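Local coordinates for FAD:protein FMN transferase (Pseudomonas stutzeri ATCC 14405 = CCUG 16156, PDB 5MGY), which probably transfers FMN from FAD to a threonine side chain of a target protein in a metal-dependent reaction, releasing AMP, at residues G32-K35 against E36-H39; G40-E43 against A44-Q48. All coordinates share one frame; numbering follows the deposited sequence.

In the fold
Leaving strand 21-28, the chain passes through a short loop and turns into helix 35-53, and both contacts lie along this entry. Contact 1 comes first: residues 32-34 lead in, Lys35 begins the helix, and 36-39 complete its opening turn at the protein surface. Contact 2 follows without a gap, its centre about 13 Å from that of contact 1. The contacts neither nest nor cross: contact 1 closes the turn from the loop into the helix, while contact 2 joins successive helical turns, 40-43 and 44-48. Together they tie the helix to strands 9-16 and 21-28, on which its start packs; strand 21-28 continues under contact 2, where helix 159-173 also packs.

Contact 1: G32-K35 against E36-H39; sequences GPAK and EVLH. Unlike the reference sequence in segment 32-35: Ala34 (reference Ser). Unlike the reference sequence in segment 36-39: Val37 (reference Met).
Glu36 and Lys35 are the first pair to meet as the helix opens. The Glu36 chain is bent at chi2 (81°), which folds its carboxylate back over its predecessor and brings OE1 to 3.7 Å from Lys35 CG. The charged ends do not touch, Lys35 NZ lying 4.8 Å from Glu36 OE2, so the opposite charges would probably attract only mildly. A glutamate suits the first turn, where its negative charge probably interacts favourably with the positive end of the helix dipole; the Lys35 side chain also touches Glu11 of strand 9-16.

Val37 reaches back to Ala34, the N-cap residue. Its CG2 branch touches Ala34 CB at 3.7 Å. With CG1 anti to the backbone N (chi1 180°), CG2 is the methyl that lies beside that N and faces the cap. The alanine methyl offers a small apolar patch for it, but alanine has no side-chain group to cap the helix N-H groups.

Leu38 turns its forked end to the proline before the cap: CD2 lies 4.0 Å from Pro33 CG, and CD1 is almost as near, so both methyls meet one ring corner. Proline, with no N-H to offer, fits well just ahead of a helix and adds an apolar surface.

His39 closes the turn through its backbone, its N donating to Lys35 O at 3.0 Å with an N-H...O angle of 152°. Its ring meets that of Phe13, and NE2 makes a weak hydrogen bond to Thr14 O.

The helix start is held against two strands: Leu38 packs on Tyr26 of strand 21-28 and Phe13 of strand 9-16, and Pro33 O accepts a hydrogen bond from Tyr26 OH. With an alanine at Leu38 the forked end is gone, which is likely to leave Pro33 CG without the two methyls it meets and to open a gap against both strands.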
loop_
_atom_site.group_PDB
_atom_site.type_symbol
_atom_site.label_atom_id
_atom_site.label_comp_id
_atom_site.label_asym_id
_atom_site.label_seq_id
_atom_site.Cartn_x
_atom_site.Cartn_y
_atom_site.Cartn_z
ATOM N N GLY A 32 29.209 -4.706 8.021
ATOM C CA GLY A 32 27.912 -4.089 8.020
ATOM C C GLY A 32 27.550 -3.266 9.249
ATOM O O GLY A 32 28.135 -3.416 10.310
ATOM N N PRO A 33 26.545 -2.408 9.105
ATOM C CA PRO A 33 26.230 -1.417 10.087
ATOM C C PRO A 33 25.608 -1.971 11.318
ATOM O O PRO A 33 25.004 -3.040 11.293
ATOM C CB PRO A 33 25.211 -0.523 9.384
ATOM C CG PRO A 33 24.567 -1.406 8.402
ATOM C CD PRO A 33 25.618 -2.364 7.969
ATOM N N ALA A 34 25.753 -1.202 12.392
ATOM C CA ALA A 34 25.205 -1.555 13.690
ATOM C C ALA A 34 23.719 -1.361 13.603
ATOM O O ALA A 34 23.277 -0.620 12.755
ATOM C CB ALA A 34 25.809 -0.670 14.774
ATOM N N LYS A 35 22.945 -2.022 14.458
ATOM C CA LYS A 35 21.496 -1.958 14.354
ATOM C C LYS A 35 20.815 -0.668 14.877
ATOM O O LYS A 35 19.695 -0.350 14.502
ATOM C CB LYS A 35 20.865 -3.187 14.974
ATOM C CG LYS A 35 20.555 -3.048 16.434
ATOM C CD LYS A 35 19.747 -4.243 16.895
ATOM C CE LYS A 35 19.255 -4.000 18.301
ATOM N NZ LYS A 35 18.835 -5.296 18.858
ATOM N N GLU A 36 21.463 0.027 15.787
ATOM C CA GLU A 36 20.922 1.291 16.244
ATOM C C GLU A 36 21.098 2.358 15.178
ATOM O O GLU A 36 20.340 3.307 15.153
ATOM C CB GLU A 36 21.523 1.729 17.562
ATOM C CG GLU A 36 21.046 0.880 18.736
ATOM C CD GLU A 36 21.807 -0.461 18.881
ATOM O OE1 GLU A 36 22.832 -0.724 18.139
ATOM O OE2 GLU A 36 21.357 -1.259 19.741
ATOM N N VAL A 37 22.081 2.190 14.322
ATOM C CA VAL A 37 22.288 3.079 13.206
ATOM C C VAL A 37 21.123 2.928 12.237
ATOM O O VAL A 37 20.593 3.926 11.746
ATOM C CB VAL A 37 23.549 2.661 12.444
ATOM C CG1 VAL A 37 23.813 3.579 11.238
ATOM C CG2 VAL A 37 24.721 2.554 13.409
ATOM N N LEU A 38 20.763 1.675 11.925
ATOM C CA LEU A 38 19.660 1.429 11.019
ATOM C C LEU A 38 18.337 1.843 11.615
ATOM O O LEU A 38 17.496 2.373 10.943
ATOM C CB LEU A 38 19.574 -0.023 10.602
ATOM C CG LEU A 38 20.762 -0.489 9.782
ATOM C CD1 LEU A 38 20.490 -1.756 9.056
ATOM C CD2 LEU A 38 21.074 0.455 8.709
ATOM N N HIS A 39 18.188 1.649 12.903
ATOM C CA HIS A 39 16.986 2.050 13.572
ATOM C C HIS A 39 16.797 3.567 13.436
ATOM O O HIS A 39 15.706 4.008 13.183
ATOM C CB HIS A 39 17.116 1.654 15.009
ATOM C CG HIS A 39 15.834 1.575 15.738
ATOM N ND1 HIS A 39 15.030 2.673 15.960
ATOM C CD2 HIS A 39 15.241 0.533 16.356
ATOM C CE1 HIS A 39 13.978 2.308 16.667
ATOM N NE2 HIS A 39 14.080 1.010 16.914
#

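Contact 2: G40-E43 against A44-Q48; sequences GEVE and AILGQ. Unlike the reference sequence in segment 40-43: Gly40 (reference Ser). Unlike the reference sequence in segment 44-48: Ile45 (reference Leu), Gln48 (reference Glu).
Gly40 opens this part of the helix by accepting the backbone N-H of Ala44, with Ala44 N 3.0 Å from Gly40 O. Both residues are exposed to solvent, where packing sets little demand on side-chain size, and a glycine and an alanine are readily accommodated.

Glu41 accepts the N-H of Ile45 in the next bond of the series, although the position of its carbonyl oxygen is less certain. Its CB points away from the following turn, and OE1 forms a salt bridge with Arg170 NE of helix 159-173. A glutamate suits this border, where its carboxylate meets a basic partner on the adjoining helix.

Val42 lies on the buried side. Its carbonyl oxygen receives Leu46 N at 3.2 Å, with an N-H...O angle of 157°. Leu46 CG is anti to its own carbonyl carbon (chi1 -69°), a setting that carries the branch back along the helix and leaves CD1 4.3 Å from Val42 CG1. Branched apolar chains suit this side, where Val42 and Leu46 both pack on Tyr22 of strand 21-28.

Glu43 ends the run by accepting Gly47 N at 3.0 Å, a more bent bond than the others at 140°. Its chain, bent at chi2, carries OE2 to a hydrogen bond with Tyr22 OH, so its polar end is met by the same tyrosine that the two apolar chains pack on.

The pattern is that of a regular amphipathic alpha-helix with i to i+4 bonding. In this ApbE-family fold, Ile45 and Val42 pack on Val167 of helix 159-173, and the Leu46 side chain lies about 11 Å from that of the magnesium ligand Asp271.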
loop_
_atom_site.group_PDB
_atom_site.type_symbol
_atom_site.label_atom_id
_atom_site.label_comp_id
_atom_site.label_asym_id
_atom_site.label_seq_id
_atom_site.Cartn_x
_atom_site.Cartn_y
_atom_site.Cartn_z
ATOM N N GLY A 40 17.863 4.337 13.563
ATOM C CA GLY A 40 17.820 5.761 13.299
ATOM C C GLY A 40 17.657 6.137 11.826
ATOM O O GLY A 40 16.982 7.124 11.545
ATOM N N GLU A 41 18.271 5.401 10.894
ATOM C CA GLU A 41 18.014 5.629 9.451
ATOM C C GLU A 41 16.520 5.370 9.055
ATOM O O GLU A 41 15.921 6.120 8.287
ATOM C CB GLU A 41 18.963 4.774 8.597
ATOM C CG GLU A 41 20.422 5.250 8.600
ATOM C CD GLU A 41 20.760 6.232 7.480
ATOM O OE1 GLU A 41 19.967 6.416 6.522
ATOM O OE2 GLU A 41 21.869 6.783 7.519
ATOM N N VAL A 42 15.949 4.331 9.665
ATOM C CA VAL A 42 14.561 4.007 9.417
ATOM C C VAL A 42 13.638 5.036 10.032
ATOM O O VAL A 42 12.557 5.292 9.506
ATOM C CB VAL A 42 14.143 2.592 9.914
ATOM C CG1 VAL A 42 12.627 2.391 9.836
ATOM C CG2 VAL A 42 14.792 1.507 9.073
ATOM N N GLU A 43 14.027 5.597 11.161
ATOM C CA GLU A 43 13.155 6.545 11.820
ATOM C C GLU A 43 13.173 7.866 11.101
ATOM O O GLU A 43 12.170 8.545 11.046
ATOM C CB GLU A 43 13.558 6.712 13.257
ATOM C CG GLU A 43 12.366 6.991 14.168
ATOM C CD GLU A 43 11.693 5.725 14.652
ATOM O OE1 GLU A 43 10.466 5.640 14.579
ATOM O OE2 GLU A 43 12.401 4.817 15.134
ATOM N N ALA A 44 14.315 8.200 10.545
ATOM C CA ALA A 44 14.484 9.416 9.798
ATOM C C ALA A 44 13.588 9.396 8.596
ATOM O O ALA A 44 12.923 10.352 8.326
ATOM C CB ALA A 44 15.928 9.564 9.330
ATOM N N ILE A 45 13.560 8.269 7.923
ATOM C CA ILE A 45 12.824 8.127 6.700
ATOM C C ILE A 45 11.359 8.275 6.974
ATOM O O ILE A 45 10.656 8.887 6.201
ATOM C CB ILE A 45 13.081 6.747 6.115
ATOM C CG1 ILE A 45 14.568 6.651 5.790
ATOM C CG2 ILE A 45 12.215 6.474 4.874
ATOM C CD1 ILE A 45 15.001 5.269 5.355
ATOM N N LEU A 46 10.911 7.679 8.063
ATOM C CA LEU A 46 9.519 7.756 8.468
ATOM C C LEU A 46 9.100 9.109 8.887
ATOM O O LEU A 46 7.937 9.429 8.815
ATOM C CB LEU A 46 9.227 6.800 9.604
ATOM C CG LEU A 46 9.294 5.348 9.149
ATOM C CD1 LEU A 46 8.872 4.433 10.266
ATOM C CD2 LEU A 46 8.409 5.113 7.912
ATOM N N GLY A 47 10.040 9.909 9.377
ATOM C CA GLY A 47 9.753 11.285 9.716
ATOM C C GLY A 47 9.545 12.095 8.478
ATOM O O GLY A 47 8.672 12.934 8.493
ATOM N N GLN A 48 10.356 11.882 7.446
ATOM C CA GLN A 48 10.183 12.632 6.248
ATOM C C GLN A 48 8.822 12.291 5.629
ATOM O O GLN A 48 8.149 13.170 5.088
ATOM C CB GLN A 48 11.214 12.299 5.223
ATOM C CG GLN A 48 12.574 12.856 5.439
ATOM C CD GLN A 48 13.520 12.289 4.403
ATOM O OE1 GLN A 48 14.502 11.584 4.732
ATOM N NE2 GLN A 48 13.202 12.547 3.113
#